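Local coordinates for putative transcriptional regulator protein (Vibrio parahaemolyticus, PDB 3ER6) that probably regulates transcription by binding specific DNA sequences, the part modelled here being its DJ-1/PfpI-like domain rather than the AraC-type DNA-binding domain, at the interface of chains A and B. Residues are numbered along the deposited sequence; one frame, centred on the assembly and turned at random. Chains: chain A/B, Putative transcriptional regulator protein.

Contact 1: the interface of chains A and B. Residues chain A 18-22, 58-59, 170; chain B 25-26, 28-29, 32-33, 36.
B:Glu29 projects from helix 22-36 of chain B against the loop 18-21 and the start of helix 22-37 of chain A. With CG anti to its own carbonyl carbon (chi1 -65°) and the chain extended beyond, it carries a carboxylate far enough to reach the backbone amides. CB passes beside the hydroxyl of A:Tyr170; CG lies against the carbonyl oxygen of A:Arg19 and NE of A:Arg58; CD rests on CA of A:Tyr20. At the tip the two oxygens part. OE1 offers its anti lone pair to the phenol OH of A:Tyr170, 2.7 Å away, and sits in plane at the edge of that ring. OE2 of B:Glu29 takes the backbone N of A:Ala22 at 3.0 Å in a nearly straight bond (163° at H) from above the carboxylate plane. A weaker, bent bond comes to OE2 from N of A:Phe21. These amides lie at the N-terminal end of helix 22-37, where the helix dipole would be expected to stabilise the negative charge. A water joins OE2 to O of A:Gly18.

A:Arg58 crosses B:Glu29 at about a right angle. Its NE and NH2 grip O of A:Arg19 side-on, fixing the guanidinium so that NH1 points at OE1 of B:Glu32, 2.8 Å away, tip to tip in a salt bridge; the carboxylate is turned 81° from the guanidinium. Farther along the helix, OH of A:Tyr20 meets OG1 of B:Thr33 at 2.6 Å, and that OG1 is itself tied to O of B:Glu29 one turn back. Small and apolar groups close the other end: the methyl of A:Ala22 permits close approach to B:Ser26, while CG2 of B:Ile25 lies over the face of the A:Phe21 ring near its rim, 3.5 Å from CE2. Successive turns of one helix thus dock on loops and a helix start of the partner's DJ-1/PfpI-type domain.

Contact 2: the interface of chains A and B. Residues chain A 194-197; chain B 135-137, 156, 168-169.
The C-terminal end of helix 186-195 and the residues following it in chain A lean on a polar surface of chain B, where side chains of chain B meet the backbone carbonyls of A:Phe195 and A:Ser197. The tight part centres on B:Tyr137. Its CG takes the crowded position between backbone N and carbonyl carbon (chi1 49°), and the ring crosses A:Phe195 obliquely, with CE2 3.5 Å from CA of A:Phe195. The phenol OH donates to O of A:Phe195 at 2.7 Å, in the carbonyl plane and on a lone pair. The same OH lies over the centre of the B:His135 ring, so tyrosine and histidine brace each other. B:Pro169, rigid and following a cis peptide bond, sets CD 3.4 Å from O of A:Leu196.

Beside this core, ND1 of B:His135 shares a hydrogen bond of 2.9 Å with OG of A:Ser197. B:Lys156, bent at chi3 (74°), brings its ammonium NZ within 2.7 Å of O of A:Ser197 while also donating to O of B:Gly168, bridging the two chains.

The looser side is bridged by solvent: the side chains of A:Gln194 and B:Ser136 do not meet directly, and one water joins NE2 and O of A:Gln194 to B:Ser136, whose OG lies 3.2 Å from the water oxygen. If this pairing is biological, the site would hold the C-terminal part of the modelled chain against its neighbour, and may thereby orient the AraC-type DNA-binding part that follows.

Contact 1: the interface of chains A and B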
# COMPACT_ATOMS: atom_id res chain seq x y z
N GLY A 18 -10.82 -7.51 1.15
CA GLY A 18 -9.46 -7.98 1.06
C GLY A 18 -8.94 -8.02 -0.39
O GLY A 18 -7.76 -8.20 -0.62
N ARG A 19 -9.79 -7.80 -1.36
CA ARG A 19 -9.32 -7.67 -2.74
C ARG A 19 -8.47 -6.42 -2.95
O ARG A 19 -7.55 -6.42 -3.79
CB ARG A 19 -10.52 -7.66 -3.70
CG ARG A 19 -11.45 -8.94 -3.66
CD ARG A 19 -10.72 -10.24 -4.13
NE ARG A 19 -9.95 -10.83 -3.03
CZ ARG A 19 -9.01 -11.77 -3.18
NH1 ARG A 19 -8.34 -12.21 -2.15
NH2 ARG A 19 -8.73 -12.24 -4.39
N TYR A 20 -8.73 -5.37 -2.15
CA TYR A 20 -8.08 -4.09 -2.32
C TYR A 20 -7.98 -3.43 -0.98
O TYR A 20 -8.78 -2.55 -0.64
CB TYR A 20 -8.93 -3.20 -3.29
CG TYR A 20 -8.91 -3.78 -4.69
CD1 TYR A 20 -7.75 -3.73 -5.47
CD2 TYR A 20 -10.04 -4.43 -5.22
CE1 TYR A 20 -7.73 -4.28 -6.79
CE2 TYR A 20 -10.03 -5.02 -6.49
CZ TYR A 20 -8.91 -4.94 -7.27
OH TYR A 20 -8.93 -5.50 -8.54
N PHE A 21 -7.09 -3.94 -0.14
CA PHE A 21 -6.90 -3.30 1.19
C PHE A 21 -5.52 -2.68 1.36
O PHE A 21 -5.28 -1.97 2.36
CB PHE A 21 -7.22 -4.26 2.35
CG PHE A 21 -6.11 -5.26 2.64
CD1 PHE A 21 -5.28 -5.11 3.74
CD2 PHE A 21 -5.93 -6.39 1.81
CE1 PHE A 21 -4.25 -6.04 4.01
CE2 PHE A 21 -4.93 -7.33 2.10
CZ PHE A 21 -4.07 -7.14 3.19
N ALA A 22 -4.60 -2.91 0.40
CA ALA A 22 -3.22 -2.36 0.55
C ALA A 22 -3.21 -0.88 0.80
O ALA A 22 -2.43 -0.41 1.62
CB ALA A 22 -2.37 -2.63 -0.66
N ARG A 58 -4.94 -11.09 -0.99
CA ARG A 58 -4.32 -11.82 -2.06
C ARG A 58 -3.10 -12.57 -1.55
O ARG A 58 -2.61 -12.29 -0.47
CB ARG A 58 -3.96 -10.83 -3.14
CG ARG A 58 -5.29 -10.34 -3.81
CD ARG A 58 -5.00 -9.27 -4.70
NE ARG A 58 -6.19 -8.53 -5.14
CZ ARG A 58 -6.98 -8.84 -6.17
NH1 ARG A 58 -6.85 -9.97 -6.88
NH2 ARG A 58 -7.96 -8.00 -6.46
N GLY A 59 -2.67 -13.56 -2.30
CA GLY A 59 -1.50 -14.35 -1.92
C GLY A 59 -1.78 -15.29 -0.74
O GLY A 59 -0.85 -15.66 -0.03
N TYR A 170 -3.26 3.89 -5.55
CA TYR A 170 -2.20 3.61 -4.56
C TYR A 170 -1.42 4.80 -4.04
O TYR A 170 -0.69 4.68 -3.02
CB TYR A 170 -1.19 2.52 -5.04
CG TYR A 170 -1.97 1.27 -5.25
CD1 TYR A 170 -2.46 0.57 -4.16
CD2 TYR A 170 -2.33 0.86 -6.54
CE1 TYR A 170 -3.25 -0.59 -4.36
CE2 TYR A 170 -3.13 -0.29 -6.75
CZ TYR A 170 -3.57 -0.99 -5.63
OH TYR A 170 -4.37 -2.10 -5.76
N ILE B 25 1.52 -5.97 -0.74
CA ILE B 25 0.08 -6.19 -1.03
C ILE B 25 -0.37 -5.43 -2.26
O ILE B 25 -1.02 -6.00 -3.16
CB ILE B 25 -0.83 -5.86 0.21
CG1 ILE B 25 -0.28 -6.52 1.49
CG2 ILE B 25 -2.33 -6.33 -0.06
CD1 ILE B 25 -0.07 -8.06 1.32
N SER B 26 -0.04 -4.14 -2.33
CA SER B 26 -0.40 -3.42 -3.56
C SER B 26 0.21 -4.05 -4.85
O SER B 26 -0.41 -4.07 -5.92
CB SER B 26 -0.00 -1.95 -3.43
OG SER B 26 1.40 -1.71 -3.29
N LEU B 28 0.72 -7.15 -5.42
CA LEU B 28 -0.06 -8.34 -5.76
C LEU B 28 -1.43 -7.89 -6.34
O LEU B 28 -1.94 -8.48 -7.29
CB LEU B 28 -0.28 -9.27 -4.51
CG LEU B 28 1.01 -9.92 -3.95
CD1 LEU B 28 0.66 -11.10 -3.00
CD2 LEU B 28 1.89 -10.46 -5.11
N GLU B 29 -2.01 -6.83 -5.78
CA GLU B 29 -3.31 -6.37 -6.27
C GLU B 29 -3.17 -5.92 -7.74
O GLU B 29 -4.05 -6.26 -8.59
CB GLU B 29 -3.85 -5.22 -5.38
CG GLU B 29 -4.15 -5.71 -3.96
CD GLU B 29 -4.65 -4.57 -2.99
OE1 GLU B 29 -4.72 -3.42 -3.43
OE2 GLU B 29 -4.94 -4.90 -1.80
N GLU B 32 -2.37 -9.13 -10.03
CA GLU B 32 -3.55 -9.99 -10.15
C GLU B 32 -4.67 -9.32 -10.90
O GLU B 32 -5.35 -9.98 -11.69
CB GLU B 32 -4.10 -10.47 -8.80
CG GLU B 32 -3.21 -11.48 -8.11
CD GLU B 32 -3.85 -12.11 -6.89
OE1 GLU B 32 -5.08 -12.10 -6.69
OE2 GLU B 32 -3.10 -12.70 -6.09
N THR B 33 -4.87 -8.02 -10.66
CA THR B 33 -5.87 -7.31 -11.42
C THR B 33 -5.54 -7.26 -12.93
O THR B 33 -6.40 -7.55 -13.76
CB THR B 33 -6.13 -5.88 -10.86
OG1 THR B 33 -6.52 -5.99 -9.46
CG2 THR B 33 -7.23 -5.22 -11.68
N GLU B 36 -6.50 -10.42 -14.76
CA GLU B 36 -7.97 -10.55 -15.00
C GLU B 36 -8.39 -9.96 -16.33
O GLU B 36 -9.33 -10.42 -16.97
CB GLU B 36 -8.78 -9.88 -13.87
CG GLU B 36 -8.55 -10.46 -12.46
CD GLU B 36 -9.22 -9.64 -11.33
OE1 GLU B 36 -8.90 -9.88 -10.12
OE2 GLU B 36 -10.03 -8.74 -11.65
O HOH W 1 -5.19 -7.78 -1.32
O HOH W 2 -4.48 -14.12 -4.67
O HOH W 3 -10.07 -8.65 -8.29

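Contact 2: the interface of chains A and B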
# COMPACT_ATOMS: atom_id res chain seq x y z
N GLN A 194 9.56 13.87 2.41
CA GLN A 194 10.90 13.42 2.07
C GLN A 194 10.92 11.88 2.17
O GLN A 194 11.49 11.20 1.30
CB GLN A 194 11.94 14.06 3.04
CG GLN A 194 13.37 14.06 2.47
CD GLN A 194 13.54 15.07 1.36
OE1 GLN A 194 13.10 16.20 1.47
NE2 GLN A 194 14.18 14.66 0.28
N PHE A 195 10.31 11.35 3.23
CA PHE A 195 10.18 9.87 3.42
C PHE A 195 9.55 9.25 2.19
O PHE A 195 9.94 8.18 1.75
CB PHE A 195 9.34 9.57 4.69
CG PHE A 195 8.79 8.14 4.78
CD1 PHE A 195 9.64 7.05 5.05
CD2 PHE A 195 7.43 7.88 4.65
CE1 PHE A 195 9.08 5.72 5.13
CE2 PHE A 195 6.89 6.61 4.77
CZ PHE A 195 7.68 5.54 5.00
N LEU A 196 8.58 9.94 1.62
CA LEU A 196 7.81 9.42 0.49
C LEU A 196 8.57 9.62 -0.83
O LEU A 196 8.14 9.11 -1.85
CB LEU A 196 6.40 10.05 0.39
CG LEU A 196 5.41 9.62 1.46
CD1 LEU A 196 4.05 10.38 1.38
CD2 LEU A 196 5.16 8.13 1.24
N SER A 197 9.69 10.32 -0.78
CA SER A 197 10.44 10.61 -1.99
C SER A 197 9.50 11.04 -3.15
O SER A 197 9.52 10.49 -4.24
CB SER A 197 11.24 9.37 -2.39
OG SER A 197 12.26 9.15 -1.41
N HIS B 135 16.46 5.62 -1.77
CA HIS B 135 16.09 6.94 -1.21
C HIS B 135 17.32 7.67 -0.68
O HIS B 135 18.18 7.07 -0.02
CB HIS B 135 15.16 6.77 0.01
CG HIS B 135 13.99 5.91 -0.28
ND1 HIS B 135 12.97 6.30 -1.13
CD2 HIS B 135 13.65 4.67 0.17
CE1 HIS B 135 12.07 5.32 -1.22
NE2 HIS B 135 12.46 4.33 -0.43
N SER B 136 17.34 8.99 -0.89
CA SER B 136 18.48 9.75 -0.44
C SER B 136 18.74 9.57 1.07
O SER B 136 19.91 9.56 1.54
CB SER B 136 18.24 11.23 -0.79
OG SER B 136 17.25 11.73 0.04
N TYR B 137 17.68 9.39 1.85
CA TYR B 137 17.95 9.29 3.31
C TYR B 137 18.63 7.99 3.77
O TYR B 137 19.23 7.93 4.88
CB TYR B 137 16.71 9.54 4.14
CG TYR B 137 15.50 8.77 3.71
CD1 TYR B 137 15.27 7.49 4.16
CD2 TYR B 137 14.53 9.37 2.86
CE1 TYR B 137 14.13 6.77 3.77
CE2 TYR B 137 13.37 8.68 2.49
CZ TYR B 137 13.17 7.38 2.93
OH TYR B 137 12.03 6.71 2.56
N LYS B 156 14.39 6.30 -9.66
CA LYS B 156 13.70 5.57 -8.61
C LYS B 156 13.51 4.08 -8.96
O LYS B 156 12.91 3.32 -8.16
CB LYS B 156 12.34 6.22 -8.28
CG LYS B 156 12.46 7.62 -7.61
CD LYS B 156 11.11 8.14 -7.08
CE LYS B 156 10.66 7.41 -5.80
NZ LYS B 156 9.36 7.92 -5.15
N GLY B 168 10.26 3.31 -4.38
CA GLY B 168 8.92 3.60 -3.85
C GLY B 168 8.97 4.83 -2.90
O GLY B 168 9.48 5.89 -3.31
N PRO B 169 8.50 4.68 -1.62
CA PRO B 169 8.16 3.39 -0.96
C PRO B 169 6.89 2.74 -1.40
O PRO B 169 6.73 1.55 -1.13
CB PRO B 169 8.07 3.72 0.55
CG PRO B 169 8.17 5.28 0.65
CD PRO B 169 8.26 5.87 -0.75
O HOH W 4 14.06 11.54 0.17

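Contact 1 and contact 2 lie about 23 Å apart, measured between the centres of their C-alpha atoms, and belong to one two-fold symmetric interface, so each recurs with the chains exchanged. They share no residue, but the loop after strand 163-166 serves both: it supplies position 170 of chain A to contact 1 and positions 168 and 169 of chain B to contact 2. Contact 1 docks helix 22-36 of chain B through acidic and hydroxyl groups, whereas contact 2 secures the C-terminal segment. Such widely spaced anchors would resist rocking of the pair, consistent with a dimer, though the structure alone does not prove one in solution.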